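Local structure of GGDEF and EAL domain-containing protein (Vibrio cholerae O1 str. 2010EL-1786, 6PWK) at the interface of chains A and B. The protein binds the second messenger c-di-GMP as a LapD receptor of GGDEF and EAL domains and takes part in controlling large adhesins in biofilm formation. Residues are numbered along the deposited sequence; one frame, centred on the assembly and turned at random. Chains: chain A/B, GGDEF and EAL domain-containing protein.

Contact 1: the interface of chains A and B. Residues chain A 279, 281, 316; chain B 279, 281, 316.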
ATOM      1  N   SER A 279       1.189 -10.639  -0.920  1.00 62.04           N
ATOM      2  CA  SER A 279       1.003  -9.275  -1.401  1.00 61.66           C
ATOM      3  C   SER A 279       2.321  -8.572  -1.713  1.00 61.86           C
ATOM      4  O   SER A 279       2.320  -7.358  -1.946  1.00 65.05           O
ATOM      5  CB  SER A 279       0.202  -8.464  -0.378  1.00 64.08           C
ATOM      6  OG  SER A 279       0.796  -8.530   0.906  1.00 68.13           O
ATOM      7  N   PRO A 281       5.085  -8.327  -4.478  1.00 65.57           N
ATOM      8  CA  PRO A 281       5.367  -8.780  -5.850  1.00 60.37           C
ATOM      9  C   PRO A 281       6.763  -9.349  -6.036  1.00 61.81           C
ATOM     10  O   PRO A 281       6.963 -10.187  -6.924  1.00 65.14           O
ATOM     11  CB  PRO A 281       5.155  -7.510  -6.686  1.00 61.97           C
ATOM     12  CG  PRO A 281       5.336  -6.383  -5.720  1.00 60.59           C
ATOM     13  CD  PRO A 281       4.791  -6.886  -4.418  1.00 58.53           C
ATOM     14  N   TYR A 316      -3.428 -10.502  -5.931  1.00 52.78           N
ATOM     15  CA  TYR A 316      -2.117 -10.978  -5.501  1.00 55.93           C
ATOM     16  C   TYR A 316      -2.095 -12.498  -5.409  1.00 63.32           C
ATOM     17  O   TYR A 316      -1.128 -13.142  -5.833  1.00 65.35           O
ATOM     18  CB  TYR A 316      -1.742 -10.373  -4.148  1.00 56.26           C
ATOM     19  CG  TYR A 316      -1.261  -8.941  -4.186  1.00 64.38           C
ATOM     20  CD1 TYR A 316      -0.047  -8.608  -4.774  1.00 62.35           C
ATOM     21  CD2 TYR A 316      -2.004  -7.926  -3.598  1.00 68.38           C
ATOM     22  CE1 TYR A 316       0.400  -7.299  -4.795  1.00 55.97           C
ATOM     23  CE2 TYR A 316      -1.565  -6.619  -3.613  1.00 67.84           C
ATOM     24  CZ  TYR A 316      -0.364  -6.310  -4.212  1.00 64.82           C
ATOM     25  OH  TYR A 316       0.070  -5.004  -4.225  1.00 74.47           O
TER
ATOM     26  N   SER B 279       1.154  -0.955 -10.756  1.00 62.25           N
ATOM     27  CA  SER B 279       1.253  -1.400  -9.372  1.00 61.86           C
ATOM     28  C   SER B 279      -0.079  -1.897  -8.813  1.00 63.72           C
ATOM     29  O   SER B 279      -0.186  -2.108  -7.601  1.00 58.26           O
ATOM     30  CB  SER B 279       1.802  -0.272  -8.495  1.00 56.87           C
ATOM     31  OG  SER B 279       1.007   0.893  -8.600  1.00 70.00           O
ATOM     32  N   PRO B 281      -2.392  -5.090  -8.841  1.00 59.61           N
ATOM     33  CA  PRO B 281      -2.359  -6.485  -9.315  1.00 58.53           C
ATOM     34  C   PRO B 281      -3.600  -6.902 -10.085  1.00 58.62           C
ATOM     35  O   PRO B 281      -3.513  -7.794 -10.938  1.00 61.19           O
ATOM     36  CB  PRO B 281      -2.198  -7.294  -8.018  1.00 55.43           C
ATOM     37  CG  PRO B 281      -2.669  -6.384  -6.932  1.00 56.69           C
ATOM     38  CD  PRO B 281      -2.305  -4.998  -7.374  1.00 58.37           C
ATOM     39  N   TYR B 316       6.525  -5.126  -9.793  1.00 50.68           N
ATOM     40  CA  TYR B 316       5.248  -4.998 -10.489  1.00 53.41           C
ATOM     41  C   TYR B 316       5.457  -4.910 -11.994  1.00 61.29           C
ATOM     42  O   TYR B 316       4.738  -5.550 -12.772  1.00 63.27           O
ATOM     43  CB  TYR B 316       4.486  -3.764 -10.001  1.00 45.60           C
ATOM     44  CG  TYR B 316       3.851  -3.877  -8.631  1.00 57.52           C
ATOM     45  CD1 TYR B 316       2.722  -4.660  -8.425  1.00 57.89           C
ATOM     46  CD2 TYR B 316       4.359  -3.168  -7.551  1.00 62.85           C
ATOM     47  CE1 TYR B 316       2.133  -4.750  -7.175  1.00 53.59           C
ATOM     48  CE2 TYR B 316       3.778  -3.249  -6.302  1.00 61.26           C
ATOM     49  CZ  TYR B 316       2.666  -4.041  -6.118  1.00 53.61           C
ATOM     50  OH  TYR B 316       2.088  -4.123  -4.874  1.00 59.26           O
TER
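The phenol ring of A:Tyr316 is held between a proline of the partner chain and a serine of its own. On one face sits B:Pro281, whose CG stands 3.4 Å above the ring plane, over its centre, in a CH-pi contact. The opposite face rests on A:Ser279, with CA offset toward the rim. At the edge, in the plane of the ring, comes the hydroxyl OH of B:Tyr316. The two-fold repeats this with the chains exchanged: B:Tyr316 takes A:Pro281 CG on one face, there shifted somewhat toward the rim, and B:Ser279 CA on the other. Each proline presents the puckered tip of its ring, CG first, and lies closest to the CE2 side of the phenol, at 3.5 Å from CG of A:Pro281 to CE2 of B:Tyr316. The two tyrosines cross at about a right angle and meet tip to tip. Their OH atoms are modelled too close together to be believed, so any bond between them remains doubtful. In both chains CG is anti to the carbonyl carbon (chi1 -78° in A:Tyr316), which carries the phenol off helix 314-326 and across the serine of its own chain toward the partner. Flanked on both faces, each ring is likely to be restrained in its tilt. The patch forms a symmetric aromatic centre between two EAL domains, and it may help hold the receptor as a dimer in its c-di-GMP-bound form.

Contact 2: the interface of chains A and B. Residues chain A 314-316, 318-319; chain B 281-282, 285.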
ATOM      1  N   PRO A 314      -7.451 -11.192  -3.702  1.00 47.80           N
ATOM      2  CA  PRO A 314      -7.618 -12.214  -4.748  1.00 61.53           C
ATOM      3  C   PRO A 314      -6.647 -12.056  -5.901  1.00 70.60           C
ATOM      4  O   PRO A 314      -6.257 -13.059  -6.511  1.00 73.25           O
ATOM      5  CB  PRO A 314      -9.071 -12.018  -5.214  1.00 60.70           C
ATOM      6  CG  PRO A 314      -9.703 -11.095  -4.211  1.00 66.46           C
ATOM      7  CD  PRO A 314      -8.592 -10.263  -3.665  1.00 63.82           C
ATOM      8  N   HIS A 315      -6.240 -10.826  -6.215  1.00 73.83           N
ATOM      9  CA  HIS A 315      -5.399 -10.598  -7.383  1.00 69.47           C
ATOM     10  C   HIS A 315      -3.937 -10.914  -7.096  1.00 65.48           C
ATOM     11  O   HIS A 315      -3.263 -11.528  -7.929  1.00 75.27           O
ATOM     12  CB  HIS A 315      -5.575  -9.162  -7.867  1.00 65.20           C
ATOM     13  CG  HIS A 315      -7.003  -8.797  -8.130  1.00 60.15           C
ATOM     14  ND1 HIS A 315      -7.699  -7.898  -7.351  1.00 60.82           N
ATOM     15  CD2 HIS A 315      -7.874  -9.232  -9.071  1.00 56.42           C
ATOM     16  CE1 HIS A 315      -8.933  -7.785  -7.808  1.00 57.14           C
ATOM     17  NE2 HIS A 315      -9.065  -8.584  -8.852  1.00 63.88           N
ATOM     18  N   TYR A 316      -3.428 -10.502  -5.931  1.00 52.78           N
ATOM     19  CA  TYR A 316      -2.117 -10.978  -5.501  1.00 55.93           C
ATOM     20  C   TYR A 316      -2.095 -12.498  -5.409  1.00 63.32           C
ATOM     21  O   TYR A 316      -1.128 -13.142  -5.833  1.00 65.35           O
ATOM     22  CB  TYR A 316      -1.742 -10.373  -4.148  1.00 56.26           C
ATOM     23  CG  TYR A 316      -1.261  -8.941  -4.186  1.00 64.38           C
ATOM     24  CD1 TYR A 316      -0.047  -8.608  -4.774  1.00 62.35           C
ATOM     25  CD2 TYR A 316      -2.004  -7.926  -3.598  1.00 68.38           C
ATOM     26  CE1 TYR A 316       0.400  -7.299  -4.795  1.00 55.97           C
ATOM     27  CE2 TYR A 316      -1.565  -6.619  -3.613  1.00 67.84           C
ATOM     28  CZ  TYR A 316      -0.364  -6.310  -4.212  1.00 64.82           C
ATOM     29  OH  TYR A 316       0.070  -5.004  -4.225  1.00 74.47           O
ATOM     30  N   ALA A 318      -4.009 -14.749  -6.979  1.00 55.74           N
ATOM     31  CA  ALA A 318      -4.068 -15.387  -8.290  1.00 57.46           C
ATOM     32  C   ALA A 318      -2.730 -15.293  -9.012  1.00 61.13           C
ATOM     33  O   ALA A 318      -2.342 -16.222  -9.729  1.00 70.20           O
ATOM     34  CB  ALA A 318      -5.179 -14.761  -9.132  1.00 53.43           C
ATOM     35  N   LEU A 319      -2.012 -14.181  -8.840  1.00 64.48           N
ATOM     36  CA  LEU A 319      -0.675 -14.082  -9.414  1.00 64.94           C
ATOM     37  C   LEU A 319       0.268 -15.091  -8.772  1.00 66.10           C
ATOM     38  O   LEU A 319       1.100 -15.699  -9.456  1.00 80.62           O
ATOM     39  CB  LEU A 319      -0.131 -12.662  -9.254  1.00 54.16           C
ATOM     40  CG  LEU A 319      -0.878 -11.557 -10.005  1.00 61.57           C
ATOM     41  CD1 LEU A 319      -0.194 -10.214  -9.802  1.00 62.31           C
ATOM     42  CD2 LEU A 319      -0.998 -11.890 -11.484  1.00 58.89           C
TER
ATOM     43  N   PRO B 281      -2.392  -5.090  -8.841  1.00 59.61           N
ATOM     44  CA  PRO B 281      -2.359  -6.485  -9.315  1.00 58.53           C
ATOM     45  C   PRO B 281      -3.600  -6.902 -10.085  1.00 58.62           C
ATOM     46  O   PRO B 281      -3.513  -7.794 -10.938  1.00 61.19           O
ATOM     47  CB  PRO B 281      -2.198  -7.294  -8.018  1.00 55.43           C
ATOM     48  CG  PRO B 281      -2.669  -6.384  -6.932  1.00 56.69           C
ATOM     49  CD  PRO B 281      -2.305  -4.998  -7.374  1.00 58.37           C
ATOM     50  N   SER B 282      -4.755  -6.289  -9.812  1.00 64.79           N
ATOM     51  CA  SER B 282      -5.941  -6.573 -10.612  1.00 67.32           C
ATOM     52  C   SER B 282      -5.736  -6.174 -12.067  1.00 68.39           C
ATOM     53  O   SER B 282      -6.267  -6.827 -12.973  1.00 74.74           O
ATOM     54  CB  SER B 282      -7.156  -5.853 -10.023  1.00 69.67           C
ATOM     55  OG  SER B 282      -6.940  -4.453  -9.969  1.00 79.20           O
ATOM     56  N   ARG B 285      -3.570  -8.928 -13.739  1.00 68.70           N
ATOM     57  CA  ARG B 285      -4.416 -10.053 -14.125  1.00 63.08           C
ATOM     58  C   ARG B 285      -5.276  -9.706 -15.331  1.00 67.55           C
ATOM     59  O   ARG B 285      -5.446 -10.527 -16.240  1.00 73.33           O
ATOM     60  CB  ARG B 285      -5.312 -10.471 -12.962  1.00 58.05           C
ATOM     61  CG  ARG B 285      -4.617 -11.189 -11.833  1.00 67.97           C
ATOM     62  CD  ARG B 285      -5.650 -11.659 -10.828  1.00 76.20           C
ATOM     63  NE  ARG B 285      -6.575 -12.628 -11.412  1.00 85.95           N
ATOM     64  CZ  ARG B 285      -7.737 -12.976 -10.866  1.00 93.43           C
ATOM     65  NH1 ARG B 285      -8.125 -12.425  -9.725  1.00 97.72           N
ATOM     66  NH2 ARG B 285      -8.515 -13.868 -11.465  1.00 90.21           N
TER
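A:His315 lays its imidazole against B:Ser282, which meets it through carbon: CB sits 3.3 Å from the ring centroid, over the centre of one face, as a CH-pi contact. The serine can do this because its OG lies between the backbone N and the carbonyl carbon (chi1 58°), which turns the hydroxyl away from the imidazole and leaves the methylene facing it. B:Arg285 approaches the same ring from the edge, with CD in the ring plane and its side chain crossing that of the histidine at about a right angle. NH1 of B:Arg285 reaches to 3.3 Å from CD2 of A:His315, a carbon, so this is packing, and the guanidinium is tilted 44° from the imidazole. NE2 of A:His315 lies 4.0 Å from NH1 of B:Arg285; the histidine's charge is not seen, but a neighbouring arginine could disfavour its protonated form.

Next along helix 314-326, A:Ala318 puts its CB over a face of the guanidinium, toward the rim, 3.4 Å from NE of B:Arg285. The aliphatic stem of the arginine passes A:Leu319, whose CD2 touches CG of B:Arg285 at 3.7 Å, while the other branch, CD1, turns to CB of B:Pro281. That same proline CB also faces CB of A:His315, so B:Pro281 fills the corner between the histidine and A:Tyr316.

The helix spacing brings these groups together: A:Ala318 and A:Leu319 follow A:His315 by three and four residues, on one side of helix 314-326, and B:Pro281, B:Ser282 and B:Arg285 line the first turn or so of helix 281-292. The arginine runs extended to CD, then bends at chi3 (63°), which swings its guanidinium over A:Ala318 and brings NH1 to 3.8 Å from the backbone O of A:Pro314, too far for a hydrogen bond.

Contact 1 and contact 2 lie about 7 Å apart, measured between the centres of their C-alpha atoms, and A:Tyr316 and B:Pro281 belong to both. Both contacts join helix 314-326 of one chain to the start of helix 281-292 of the other. Contact 1 straddles the two-fold and brings both chains in equally; contact 2 lies to one side of it, and its twin repeats with the chains exchanged. Together they make one continuous, largely apolar seam between the EAL domains. Because they share the tyrosine-proline pair, a shift at the centre might be felt at the flanks, if this pairing is the biological dimer.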